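Side-chain contacts in phosphatase YwpJ (Bacillus subtilis, PDB 1NRW), which dephosphorylates phosphorylated five- and six-carbon sugars and nucleoside monophosphates in vitro, and to a lesser extent FMN, with magnesium as cofactor: residues Asn17-Val22 and Leu138-Gln143; Phe49-Ile54 and Thr62-Ala67; Gln219-Leu224 and Glu249-Gly254. All coordinates share one frame; numbering follows the deposited sequence. Where two conformers were deposited one is given.

Contact 1 (Asn17-Val22 and Leu138-Gln143); sequences NSKHQV and LSVLKQ
K19 turns CG to the side of its backbone N (chi1 -75°), and V140 sends CG1 out away from its own N (chi1 174°). These two branches meet where the core of a HAD phosphatase touches its cap. The loop 17-22 belongs to the Rossmann-like core, and helix 138-150 belongs to the cap inserted into it. V140 CG1 lies 3.6 Å from K19 CG and 4.0 Å from K19 CD. The two side chains cross obliquely. The touching atoms of the lysine are CG and CD, partway along its aliphatic chain. L141 reaches the loop with one methyl. Its CD2 lies 3.5 Å from S18 O and 4.0 Å from S18 CB. S18 O is buried here and has no partner in the model.

Further ties run from the same loop. S18 N bonds D276 OD1 in the core. In the conformer given, H20 stacks on F129 and bonds Q148 OE1 through ND1, and both partners are in cap helices.

The loop is held in shape by a type I turn from N17 to H20 and by an Asx turn. N17 OD1 accepts from K19 N at 2.8 Å and from Q21 N at 2.9 Å. The two amides come from opposite faces of the carbonyl plane. N17 ND2 gives a nearly straight bond (176°) to Q21 OE1 at 3.0 Å, with the acceptor in the amide plane of N17.

Contact 2 (Phe49-Ile54 and Thr62-Ala67); sequences FDVMSI and TWVISA
V51 and V64 point at each other tip to tip, one from helix 48-55 and one from strand 63-66. The touching methyls are V51 CG2 and V64 CG1, 4.0 Å apart. Both valines hold CG1 anti to the backbone N, yet V51 offers its other methyl, CG2, the one beside the N. The other methyl of V64 is met by M52, deposited as selenomethionine. M52 starts off beside V64 rather than at it, and two bends (chi2 -65°, chi3 89°) bring its terminal methyl back. M52 CE then lies 3.9 Å from V64 CG2. The two side chains slide past each other in opposite directions. V64 is thus met at both of its branches, by neighbouring residues of the helix, and the contact is apolar throughout.

Helix and strand belong to one beta-alpha-beta unit of the Rossmann-like HAD core: strand 39-43, helix 48-55, strand 63-66. The helix lies against one face of the sheet here. V51 also touches T44, which contributes to the phosphate site, and H48 packs on V64 and S66. At the helix start, D50 OD2 accepts from A47 N, while D50 leans on I112 of the cap. I65 points to the other face of the sheet.

W63 packs edge-to-face with Y80 and bonds E39 through NE1. T62 OG1 donates to W63 O at 2.8 Å, from well above the carbonyl plane (48° out of it). In the helix, F49 O is gripped twice by one residue. S53 N comes to 3.0 Å of F49 O and S53 OG to 2.9 Å, from opposite faces of the carbonyl plane.

Contact 3 (Gln219-Leu224 and Glu249-Gly254); sequences QALKRL and EAAGKG
Helix 217-227 runs beside the C-terminal end of helix 245-250, with K222 CA and A250 CA 6.9 Å apart, just before the chain leaves helical geometry at A251 (psi 154°). Two pairs of side chains make the contact.

K222 lies along A250. Its chain is extended beyond CG, and CG and CE both come down on the one methyl. K222 CE is 3.6 Å from A250 CB, and K222 CG is 4.0 Å from it. This is a contact of aliphatic carbons. K222 also rests on L232.

L221 is the buried member of the helix pair. With CG anti to its backbone N (chi1 178°), it reaches CD2 to A251 CB at 4.2 Å. L221 packs further on L6 and A8 of strand 6-10, and A251 on T235 and A237 of strand 235-239.

These strands are parallel members of the mixed sheet of the Rossmann-like HAD core. Helix 245-250 is the crossover between strands 235-239 and 253-256. K217, at the start of helix 217-227, binds phosphate, as does N243 just ahead of helix 245-250. After the turn at A251 and G252 the chain enters strand 253-256. There K253 pairs with T235 and A237 through its backbone, K253 NZ bonds L287 O, and G254 N bonds D269 OD2.

Overall arrangement
From the N terminus, the loop 17-22 follows the first core strand and helix 11-15. Contact 1 closes over a hundred residues later, on helix 138-150, and ties core to cap. Contact 2 opens and closes within that span, in one beta-alpha-beta unit. The two touch where V22 CG2 meets I54 CG2 at 4.1 Å. Contact 3 follows after the cap and joins helix 217-227 to the end of helix 245-250 and the loop after it. It meets contact 2 at strand 63-66, where I65 CG2 packs on A220 CB at 3.6 Å. Contacts 2 and 3 therefore cover opposite faces of the core sheet. Contacts 1 and 3 stay about 18 Å apart at their nearest atoms.

Contact 1 (Asn17-Val22 and Leu138-Gln143)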
ATOM      1  N   ASN A  17      -7.868  -5.974  -9.573  1.00 12.35           N
ATOM      2  CA  ASN A  17      -7.476  -7.103 -10.400  1.00 12.55           C
ATOM      3  C   ASN A  17      -6.224  -6.696 -11.176  1.00 13.04           C
ATOM      4  O   ASN A  17      -5.664  -5.618 -10.936  1.00 13.11           O
ATOM      5  CB  ASN A  17      -8.610  -7.535 -11.347  1.00 14.42           C
ATOM      6  CG  ASN A  17      -9.000  -6.468 -12.357  1.00 12.19           C
ATOM      7  OD1 ASN A  17      -8.300  -5.475 -12.563  1.00 12.48           O
ATOM      8  ND2 ASN A  17     -10.132  -6.695 -13.023  1.00 14.92           N
ATOM      9  N   SER A  18      -5.787  -7.542 -12.104  1.00 12.79           N
ATOM     10  CA  SER A  18      -4.574  -7.273 -12.870  1.00 14.17           C
ATOM     11  C   SER A  18      -4.677  -6.100 -13.848  1.00 14.74           C
ATOM     12  O   SER A  18      -3.682  -5.706 -14.465  1.00 15.30           O
ATOM     13  CB  SER A  18      -4.117  -8.546 -13.594  1.00 13.96           C
ATOM     14  OG  SER A  18      -5.112  -9.027 -14.480  1.00 17.16           O
ATOM     15  N   LYS A  19      -5.875  -5.547 -13.992  1.00 15.02           N
ATOM     16  CA  LYS A  19      -6.084  -4.388 -14.857  1.00 18.10           C
ATOM     17  C   LYS A  19      -6.378  -3.173 -13.986  1.00 19.14           C
ATOM     18  O   LYS A  19      -6.796  -2.119 -14.473  1.00 20.66           O
ATOM     19  CB  LYS A  19      -7.232  -4.649 -15.833  1.00 17.92           C
ATOM     20  CG  LYS A  19      -6.828  -5.593 -16.953  1.00 21.70           C
ATOM     21  CD  LYS A  19      -7.909  -5.746 -18.015  1.00 24.39           C
ATOM     22  CE  LYS A  19      -9.059  -6.607 -17.537  1.00 25.70           C
ATOM     23  NZ  LYS A  19      -9.972  -6.956 -18.670  1.00 28.14           N
ATOM     24  N   HIS A  20      -6.139  -3.347 -12.688  0.50 19.08           N
ATOM     25  CA  HIS A  20      -6.372  -2.330 -11.668  0.50 19.04           C
ATOM     26  C   HIS A  20      -7.788  -1.781 -11.630  0.50 18.85           C
ATOM     27  O   HIS A  20      -8.015  -0.589 -11.411  0.50 17.99           O
ATOM     28  CB  HIS A  20      -5.355  -1.188 -11.776  0.50 21.14           C
ATOM     29  CG  HIS A  20      -4.079  -1.458 -11.040  0.50 21.55           C
ATOM     30  ND1 HIS A  20      -3.171  -0.469 -10.734  0.50 21.58           N
ATOM     31  CD2 HIS A  20      -3.562  -2.609 -10.546  0.50 21.52           C
ATOM     32  CE1 HIS A  20      -2.149  -0.997 -10.083  0.50 23.35           C
ATOM     33  NE2 HIS A  20      -2.362  -2.295  -9.957  0.50 21.51           N
ATOM     34  N   GLN A  21      -8.743  -2.678 -11.835  1.00 17.43           N
ATOM     35  CA  GLN A  21     -10.148  -2.328 -11.785  1.00 15.80           C
ATOM     36  C   GLN A  21     -10.691  -2.947 -10.505  1.00 14.99           C
ATOM     37  O   GLN A  21     -10.082  -3.865  -9.944  1.00 13.88           O
ATOM     38  CB  GLN A  21     -10.906  -2.961 -12.955  1.00 16.86           C
ATOM     39  CG  GLN A  21     -10.303  -2.730 -14.323  1.00 15.74           C
ATOM     40  CD  GLN A  21     -10.903  -3.653 -15.367  1.00 15.37           C
ATOM     41  OE1 GLN A  21     -11.167  -4.825 -15.095  1.00 16.20           O
ATOM     42  NE2 GLN A  21     -11.101  -3.135 -16.576  1.00 17.91           N
ATOM     43  N   VAL A  22     -11.817  -2.426 -10.038  1.00 14.90           N
ATOM     44  CA  VAL A  22     -12.507  -3.008  -8.903  1.00 13.08           C
ATOM     45  C   VAL A  22     -13.650  -3.698  -9.645  1.00 13.38           C
ATOM     46  O   VAL A  22     -14.490  -3.032 -10.257  1.00 13.65           O
ATOM     47  CB  VAL A  22     -13.087  -1.952  -7.948  1.00 14.95           C
ATOM     48  CG1 VAL A  22     -13.926  -2.647  -6.880  1.00 13.09           C
ATOM     49  CG2 VAL A  22     -11.959  -1.150  -7.302  1.00 14.11           C
ATOM     50  N   LEU A 138       2.004  -9.730 -20.204  1.00 30.02           N
ATOM     51  CA  LEU A 138       2.753  -8.481 -20.083  1.00 30.60           C
ATOM     52  C   LEU A 138       2.096  -7.281 -20.766  1.00 28.86           C
ATOM     53  O   LEU A 138       2.188  -6.157 -20.270  1.00 25.22           O
ATOM     54  CB  LEU A 138       4.177  -8.676 -20.624  1.00 34.03           C
ATOM     55  CG  LEU A 138       5.202  -7.530 -20.556  1.00 37.81           C
ATOM     56  CD1 LEU A 138       4.909  -6.490 -21.630  1.00 40.68           C
ATOM     57  CD2 LEU A 138       5.191  -6.904 -19.166  1.00 38.86           C
ATOM     58  N   SER A 139       1.434  -7.512 -21.896  1.00 28.18           N
ATOM     59  CA  SER A 139       0.785  -6.424 -22.620  1.00 28.22           C
ATOM     60  C   SER A 139      -0.424  -5.893 -21.859  1.00 28.32           C
ATOM     61  O   SER A 139      -0.678  -4.688 -21.842  1.00 28.60           O
ATOM     62  CB  SER A 139       0.357  -6.883 -24.018  1.00 29.32           C
ATOM     63  OG  SER A 139      -0.689  -7.836 -23.948  1.00 32.97           O
ATOM     64  N   VAL A 140      -1.176  -6.792 -21.232  1.00 27.27           N
ATOM     65  CA  VAL A 140      -2.343  -6.378 -20.462  1.00 27.20           C
ATOM     66  C   VAL A 140      -1.869  -5.553 -19.269  1.00 25.53           C
ATOM     67  O   VAL A 140      -2.441  -4.507 -18.957  1.00 26.24           O
ATOM     68  CB  VAL A 140      -3.154  -7.601 -19.960  1.00 27.38           C
ATOM     69  CG1 VAL A 140      -4.281  -7.145 -19.045  1.00 28.94           C
ATOM     70  CG2 VAL A 140      -3.726  -8.361 -21.147  1.00 29.14           C
ATOM     71  N   LEU A 141      -0.807  -6.018 -18.616  1.00 23.70           N
ATOM     72  CA  LEU A 141      -0.255  -5.317 -17.460  1.00 23.36           C
ATOM     73  C   LEU A 141       0.308  -3.940 -17.821  1.00 23.94           C
ATOM     74  O   LEU A 141       0.118  -2.972 -17.087  1.00 23.49           O
ATOM     75  CB  LEU A 141       0.848  -6.152 -16.802  1.00 21.63           C
ATOM     76  CG  LEU A 141       0.469  -7.520 -16.227  1.00 22.09           C
ATOM     77  CD1 LEU A 141       1.664  -8.100 -15.488  1.00 20.01           C
ATOM     78  CD2 LEU A 141      -0.715  -7.374 -15.274  1.00 21.72           C
ATOM     79  N   LYS A 142       1.010  -3.853 -18.944  1.00 23.56           N
ATOM     80  CA  LYS A 142       1.586  -2.580 -19.361  1.00 24.94           C
ATOM     81  C   LYS A 142       0.503  -1.556 -19.684  1.00 25.22           C
ATOM     82  O   LYS A 142       0.586  -0.401 -19.262  1.00 25.02           O
ATOM     83  CB  LYS A 142       2.495  -2.774 -20.578  1.00 24.12           C
ATOM     84  CG  LYS A 142       3.079  -1.477 -21.136  1.00 27.21           C
ATOM     85  CD  LYS A 142       4.185  -1.769 -22.149  1.00 28.60           C
ATOM     86  CE  LYS A 142       4.676  -0.503 -22.846  1.00 30.33           C
ATOM     87  NZ  LYS A 142       3.614   0.115 -23.690  1.00 28.65           N
ATOM     88  N   GLN A 143      -0.513  -1.979 -20.430  1.00 26.60           N
ATOM     89  CA  GLN A 143      -1.598  -1.075 -20.796  1.00 28.06           C
ATOM     90  C   GLN A 143      -2.262  -0.521 -19.549  1.00 27.70           C
ATOM     91  O   GLN A 143      -2.565   0.670 -19.471  1.00 26.41           O
ATOM     92  CB  GLN A 143      -2.649  -1.793 -21.649  1.00 31.53           C
ATOM     93  CG  GLN A 143      -3.845  -0.910 -21.989  1.00 38.20           C
ATOM     94  CD  GLN A 143      -4.920  -1.636 -22.776  1.00 42.77           C
ATOM     95  OE1 GLN A 143      -4.679  -2.119 -23.885  1.00 44.96           O
ATOM     96  NE2 GLN A 143      -6.118  -1.715 -22.205  1.00 44.44           N
TER

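Contact 2 (Phe49-Ile54 and Thr62-Ala67)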
ATOM      1  N   PHE A  49      -4.840  10.037  -2.019  0.50 17.47           N
ATOM      2  CA  PHE A  49      -5.426  10.514  -3.266  0.50 18.98           C
ATOM      3  C   PHE A  49      -5.369   9.488  -4.396  0.50 18.83           C
ATOM      4  O   PHE A  49      -6.157   9.558  -5.336  0.50 18.58           O
ATOM      5  CB  PHE A  49      -4.803  11.856  -3.699  0.50 22.44           C
ATOM      6  CG  PHE A  49      -3.297  11.887  -3.676  0.50 26.37           C
ATOM      7  CD1 PHE A  49      -2.552  11.154  -4.592  0.50 28.70           C
ATOM      8  CD2 PHE A  49      -2.626  12.692  -2.760  0.50 27.37           C
ATOM      9  CE1 PHE A  49      -1.157  11.228  -4.599  0.50 29.85           C
ATOM     10  CE2 PHE A  49      -1.235  12.773  -2.757  0.50 29.60           C
ATOM     11  CZ  PHE A  49      -0.498  12.040  -3.679  0.50 29.56           C
ATOM     12  N   ASP A  50      -4.453   8.528  -4.300  1.00 18.12           N
ATOM     13  CA  ASP A  50      -4.350   7.472  -5.314  1.00 18.23           C
ATOM     14  C   ASP A  50      -5.567   6.564  -5.151  1.00 16.92           C
ATOM     15  O   ASP A  50      -6.132   6.072  -6.130  1.00 16.58           O
ATOM     16  CB  ASP A  50      -3.086   6.620  -5.135  1.00 18.97           C
ATOM     17  CG  ASP A  50      -1.826   7.331  -5.573  1.00 21.43           C
ATOM     18  OD1 ASP A  50      -1.877   8.068  -6.580  1.00 20.91           O
ATOM     19  OD2 ASP A  50      -0.775   7.134  -4.922  1.00 19.19           O
ATOM     20  N   VAL A  51      -5.966   6.335  -3.902  1.00 14.82           N
ATOM     21  CA  VAL A  51      -7.120   5.489  -3.633  1.00 14.99           C
ATOM     22  C   VAL A  51      -8.389   6.211  -4.074  1.00 15.02           C
ATOM     23  O   VAL A  51      -9.266   5.613  -4.690  1.00 15.91           O
ATOM     24  CB  VAL A  51      -7.232   5.140  -2.127  1.00 15.29           C
ATOM     25  CG1 VAL A  51      -8.433   4.228  -1.891  1.00 14.76           C
ATOM     26  CG2 VAL A  51      -5.951   4.463  -1.651  1.00 14.28           C
HETATM   27  N   MSE A  52      -8.476   7.501  -3.762  1.00 15.23           N
HETATM   28  CA  MSE A  52      -9.643   8.300  -4.128  1.00 18.39           C
HETATM   29  C   MSE A  52      -9.851   8.368  -5.638  1.00 18.97           C
HETATM   30  O   MSE A  52     -10.986   8.392  -6.112  1.00 17.58           O
HETATM   31  CB  MSE A  52      -9.504   9.714  -3.566  1.00 22.50           C
HETATM   32  CG  MSE A  52      -9.396   9.757  -2.059  1.00 26.62           C
HETATM   33 SE   MSE A  52     -11.016   9.136  -1.218  1.00 43.19          SE
HETATM   34  CE  MSE A  52     -10.631   7.264  -1.089  1.00 22.48           C
ATOM     35  N   SER A  53      -8.756   8.402  -6.393  1.00 18.70           N
ATOM     36  CA  SER A  53      -8.860   8.462  -7.848  1.00 19.04           C
ATOM     37  C   SER A  53      -9.568   7.224  -8.385  1.00 19.38           C
ATOM     38  O   SER A  53     -10.259   7.283  -9.404  1.00 19.46           O
ATOM     39  CB  SER A  53      -7.473   8.590  -8.479  1.00 20.00           C
ATOM     40  OG  SER A  53      -6.891   9.840  -8.149  1.00 24.36           O
ATOM     41  N   ILE A  54      -9.401   6.102  -7.693  1.00 17.29           N
ATOM     42  CA  ILE A  54     -10.041   4.856  -8.105  1.00 18.30           C
ATOM     43  C   ILE A  54     -11.464   4.736  -7.554  1.00 18.19           C
ATOM     44  O   ILE A  54     -12.379   4.309  -8.259  1.00 18.79           O
ATOM     45  CB  ILE A  54      -9.221   3.631  -7.627  1.00 18.17           C
ATOM     46  CG1 ILE A  54      -7.836   3.647  -8.284  1.00 21.36           C
ATOM     47  CG2 ILE A  54      -9.970   2.338  -7.957  1.00 18.19           C
ATOM     48  CD1 ILE A  54      -6.889   2.593  -7.757  1.00 23.69           C
ATOM     49  N   THR A  62     -14.766   4.080   1.868  1.00 17.77           N
ATOM     50  CA  THR A  62     -14.348   3.188   2.946  1.00 15.94           C
ATOM     51  C   THR A  62     -13.308   3.910   3.783  1.00 14.49           C
ATOM     52  O   THR A  62     -12.850   4.992   3.418  1.00 14.96           O
ATOM     53  CB  THR A  62     -13.640   1.928   2.398  1.00 16.16           C
ATOM     54  OG1 THR A  62     -12.382   2.312   1.815  1.00 15.57           O
ATOM     55  CG2 THR A  62     -14.488   1.234   1.339  1.00 15.54           C
ATOM     56  N   TRP A  63     -12.938   3.316   4.913  1.00 15.13           N
ATOM     57  CA  TRP A  63     -11.864   3.892   5.706  1.00 15.04           C
ATOM     58  C   TRP A  63     -10.661   3.626   4.814  1.00 14.20           C
ATOM     59  O   TRP A  63     -10.655   2.650   4.052  1.00 13.24           O
ATOM     60  CB  TRP A  63     -11.663   3.140   7.024  1.00 15.90           C
ATOM     61  CG  TRP A  63     -12.743   3.357   8.022  1.00 16.24           C
ATOM     62  CD1 TRP A  63     -13.938   2.709   8.090  1.00 17.07           C
ATOM     63  CD2 TRP A  63     -12.739   4.313   9.089  1.00 17.77           C
ATOM     64  NE1 TRP A  63     -14.686   3.202   9.135  1.00 17.36           N
ATOM     65  CE2 TRP A  63     -13.974   4.187   9.765  1.00 17.76           C
ATOM     66  CE3 TRP A  63     -11.812   5.264   9.538  1.00 16.74           C
ATOM     67  CZ2 TRP A  63     -14.311   4.980  10.870  1.00 17.11           C
ATOM     68  CZ3 TRP A  63     -12.147   6.056  10.642  1.00 16.78           C
ATOM     69  CH2 TRP A  63     -13.389   5.904  11.293  1.00 17.43           C
ATOM     70  N   VAL A  64      -9.650   4.481   4.896  1.00 11.90           N
ATOM     71  CA  VAL A  64      -8.459   4.296   4.084  1.00 12.10           C
ATOM     72  C   VAL A  64      -7.187   4.453   4.892  1.00 12.16           C
ATOM     73  O   VAL A  64      -6.961   5.491   5.526  1.00 13.34           O
ATOM     74  CB  VAL A  64      -8.382   5.318   2.930  1.00 12.46           C
ATOM     75  CG1 VAL A  64      -7.096   5.090   2.115  1.00 12.78           C
ATOM     76  CG2 VAL A  64      -9.603   5.193   2.035  1.00 13.22           C
ATOM     77  N   ILE A  65      -6.373   3.408   4.871  1.00 12.15           N
ATOM     78  CA  ILE A  65      -5.072   3.430   5.525  1.00 10.92           C
ATOM     79  C   ILE A  65      -4.120   3.572   4.340  1.00 13.20           C
ATOM     80  O   ILE A  65      -4.124   2.736   3.429  1.00 13.53           O
ATOM     81  CB  ILE A  65      -4.803   2.119   6.275  1.00 11.54           C
ATOM     82  CG1 ILE A  65      -5.721   2.040   7.500  1.00 14.21           C
ATOM     83  CG2 ILE A  65      -3.332   2.038   6.681  1.00 13.31           C
ATOM     84  CD1 ILE A  65      -5.636   0.734   8.260  1.00 12.41           C
ATOM     85  N   SER A  66      -3.338   4.643   4.325  1.00 12.59           N
ATOM     86  CA  SER A  66      -2.415   4.877   3.221  1.00 13.62           C
ATOM     87  C   SER A  66      -0.985   5.091   3.691  1.00 13.76           C
ATOM     88  O   SER A  66      -0.716   5.136   4.887  1.00 12.59           O
ATOM     89  CB  SER A  66      -2.889   6.080   2.392  1.00 13.76           C
ATOM     90  OG  SER A  66      -3.004   7.252   3.178  1.00 14.66           O
ATOM     91  N   ALA A  67      -0.066   5.209   2.739  1.00 13.26           N
ATOM     92  CA  ALA A  67       1.337   5.419   3.059  1.00 14.04           C
ATOM     93  C   ALA A  67       1.874   4.367   4.029  1.00 13.93           C
ATOM     94  O   ALA A  67       2.613   4.677   4.968  1.00 13.90           O
ATOM     95  CB  ALA A  67       1.536   6.820   3.623  1.00 14.68           C
TER

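Contact 3 (Gln219-Leu224 and Glu249-Gly254)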
ATOM      1  N   GLN A 219      -0.085  -1.925  12.464  1.00 14.85           N
ATOM      2  CA  GLN A 219      -0.256  -0.969  13.556  1.00 15.99           C
ATOM      3  C   GLN A 219      -1.417  -0.013  13.298  1.00 16.62           C
ATOM      4  O   GLN A 219      -2.123   0.382  14.226  1.00 15.32           O
ATOM      5  CB  GLN A 219       1.037  -0.183  13.782  1.00 17.33           C
ATOM      6  CG  GLN A 219       2.152  -1.024  14.378  1.00 21.05           C
ATOM      7  CD  GLN A 219       3.456  -0.266  14.492  1.00 23.56           C
ATOM      8  OE1 GLN A 219       4.239  -0.190  13.535  1.00 24.39           O
ATOM      9  NE2 GLN A 219       3.690   0.316  15.659  1.00 19.47           N
ATOM     10  N   ALA A 220      -1.615   0.359  12.036  1.00 15.57           N
ATOM     11  CA  ALA A 220      -2.705   1.257  11.677  1.00 15.99           C
ATOM     12  C   ALA A 220      -4.034   0.544  11.908  1.00 15.21           C
ATOM     13  O   ALA A 220      -5.007   1.154  12.352  1.00 15.93           O
ATOM     14  CB  ALA A 220      -2.580   1.688  10.209  1.00 14.71           C
ATOM     15  N   LEU A 221      -4.071  -0.749  11.595  1.00 13.60           N
ATOM     16  CA  LEU A 221      -5.276  -1.539  11.792  1.00 14.90           C
ATOM     17  C   LEU A 221      -5.593  -1.592  13.291  1.00 15.57           C
ATOM     18  O   LEU A 221      -6.737  -1.397  13.694  1.00 16.28           O
ATOM     19  CB  LEU A 221      -5.085  -2.957  11.238  1.00 16.06           C
ATOM     20  CG  LEU A 221      -6.241  -3.952  11.413  1.00 17.78           C
ATOM     21  CD1 LEU A 221      -7.548  -3.329  10.933  1.00 19.46           C
ATOM     22  CD2 LEU A 221      -5.933  -5.230  10.636  1.00 18.05           C
ATOM     23  N   LYS A 222      -4.576  -1.835  14.114  1.00 16.77           N
ATOM     24  CA  LYS A 222      -4.789  -1.898  15.557  1.00 17.80           C
ATOM     25  C   LYS A 222      -5.268  -0.554  16.096  1.00 19.22           C
ATOM     26  O   LYS A 222      -6.155  -0.490  16.950  1.00 19.80           O
ATOM     27  CB  LYS A 222      -3.498  -2.297  16.274  1.00 19.14           C
ATOM     28  CG  LYS A 222      -3.027  -3.711  15.989  1.00 23.31           C
ATOM     29  CD  LYS A 222      -1.787  -4.014  16.818  1.00 25.71           C
ATOM     30  CE  LYS A 222      -1.223  -5.387  16.525  1.00 29.84           C
ATOM     31  NZ  LYS A 222       0.021  -5.617  17.323  1.00 31.20           N
ATOM     32  N   ARG A 223      -4.672   0.518  15.589  1.00 18.51           N
ATOM     33  CA  ARG A 223      -5.015   1.872  15.999  1.00 22.03           C
ATOM     34  C   ARG A 223      -6.493   2.159  15.721  1.00 21.43           C
ATOM     35  O   ARG A 223      -7.204   2.716  16.562  1.00 19.79           O
ATOM     36  CB  ARG A 223      -4.130   2.862  15.228  1.00 25.71           C
ATOM     37  CG  ARG A 223      -4.127   4.278  15.742  1.00 31.95           C
ATOM     38  CD  ARG A 223      -3.292   5.164  14.825  1.00 34.32           C
ATOM     39  NE  ARG A 223      -1.911   4.700  14.694  1.00 36.29           N
ATOM     40  CZ  ARG A 223      -0.994   4.798  15.652  1.00 38.65           C
ATOM     41  NH1 ARG A 223      -1.308   5.345  16.819  1.00 38.92           N
ATOM     42  NH2 ARG A 223       0.241   4.360  15.440  1.00 37.81           N
ATOM     43  N   LEU A 224      -6.952   1.767  14.539  1.00 19.39           N
ATOM     44  CA  LEU A 224      -8.334   1.993  14.140  1.00 19.47           C
ATOM     45  C   LEU A 224      -9.308   1.120  14.921  1.00 18.95           C
ATOM     46  O   LEU A 224     -10.336   1.599  15.398  1.00 19.36           O
ATOM     47  CB  LEU A 224      -8.497   1.726  12.643  1.00 19.46           C
ATOM     48  CG  LEU A 224      -9.854   2.081  12.034  1.00 21.05           C
ATOM     49  CD1 LEU A 224     -10.187   3.542  12.309  1.00 20.26           C
ATOM     50  CD2 LEU A 224      -9.810   1.823  10.534  1.00 21.02           C
ATOM     51  N   GLU A 249      -1.094 -10.539  10.585  1.00 20.05           N
ATOM     52  CA  GLU A 249      -0.680 -10.950  11.925  1.00 21.36           C
ATOM     53  C   GLU A 249      -1.511 -10.248  12.994  1.00 20.91           C
ATOM     54  O   GLU A 249      -1.888 -10.854  14.000  1.00 23.12           O
ATOM     55  CB  GLU A 249       0.805 -10.637  12.142  1.00 23.57           C
ATOM     56  CG  GLU A 249       1.740 -11.329  11.162  1.00 27.96           C
ATOM     57  CD  GLU A 249       3.200 -10.960  11.380  1.00 33.12           C
ATOM     58  OE1 GLU A 249       3.503  -9.754  11.498  1.00 35.53           O
ATOM     59  OE2 GLU A 249       4.046 -11.878  11.423  1.00 33.99           O
ATOM     60  N   ALA A 250      -1.812  -8.972  12.772  1.00 19.81           N
ATOM     61  CA  ALA A 250      -2.593  -8.198  13.731  1.00 20.01           C
ATOM     62  C   ALA A 250      -4.061  -8.612  13.792  1.00 20.59           C
ATOM     63  O   ALA A 250      -4.654  -8.642  14.872  1.00 20.70           O
ATOM     64  CB  ALA A 250      -2.488  -6.712  13.405  1.00 20.60           C
ATOM     65  N   ALA A 251      -4.642  -8.937  12.640  1.00 17.81           N
ATOM     66  CA  ALA A 251      -6.052  -9.320  12.562  1.00 19.18           C
ATOM     67  C   ALA A 251      -6.373 -10.663  13.216  1.00 18.27           C
ATOM     68  O   ALA A 251      -5.519 -11.541  13.311  1.00 19.09           O
ATOM     69  CB  ALA A 251      -6.506  -9.351  11.103  1.00 17.79           C
ATOM     70  N   GLY A 252      -7.617 -10.809  13.659  1.00 18.59           N
ATOM     71  CA  GLY A 252      -8.039 -12.057  14.265  1.00 20.05           C
ATOM     72  C   GLY A 252      -7.951 -13.158  13.226  1.00 19.50           C
ATOM     73  O   GLY A 252      -7.588 -14.294  13.533  1.00 21.16           O
ATOM     74  N   LYS A 253      -8.296 -12.819  11.987  1.00 18.66           N
ATOM     75  CA  LYS A 253      -8.231 -13.769  10.881  1.00 20.01           C
ATOM     76  C   LYS A 253      -7.442 -13.161   9.726  1.00 18.27           C
ATOM     77  O   LYS A 253      -7.845 -12.139   9.169  1.00 19.31           O
ATOM     78  CB  LYS A 253      -9.634 -14.140  10.390  1.00 23.07           C
ATOM     79  CG  LYS A 253     -10.443 -14.964  11.379  1.00 30.46           C
ATOM     80  CD  LYS A 253     -11.719 -15.525  10.752  1.00 35.14           C
ATOM     81  CE  LYS A 253     -11.412 -16.545   9.657  1.00 38.92           C
ATOM     82  NZ  LYS A 253     -12.638 -17.266   9.192  1.00 39.59           N
ATOM     83  N   GLY A 254      -6.312 -13.781   9.396  1.00 16.91           N
ATOM     84  CA  GLY A 254      -5.484 -13.311   8.299  1.00 15.45           C
ATOM     85  C   GLY A 254      -5.794 -14.120   7.053  1.00 16.47           C
ATOM     86  O   GLY A 254      -5.743 -15.351   7.084  1.00 15.97           O
TER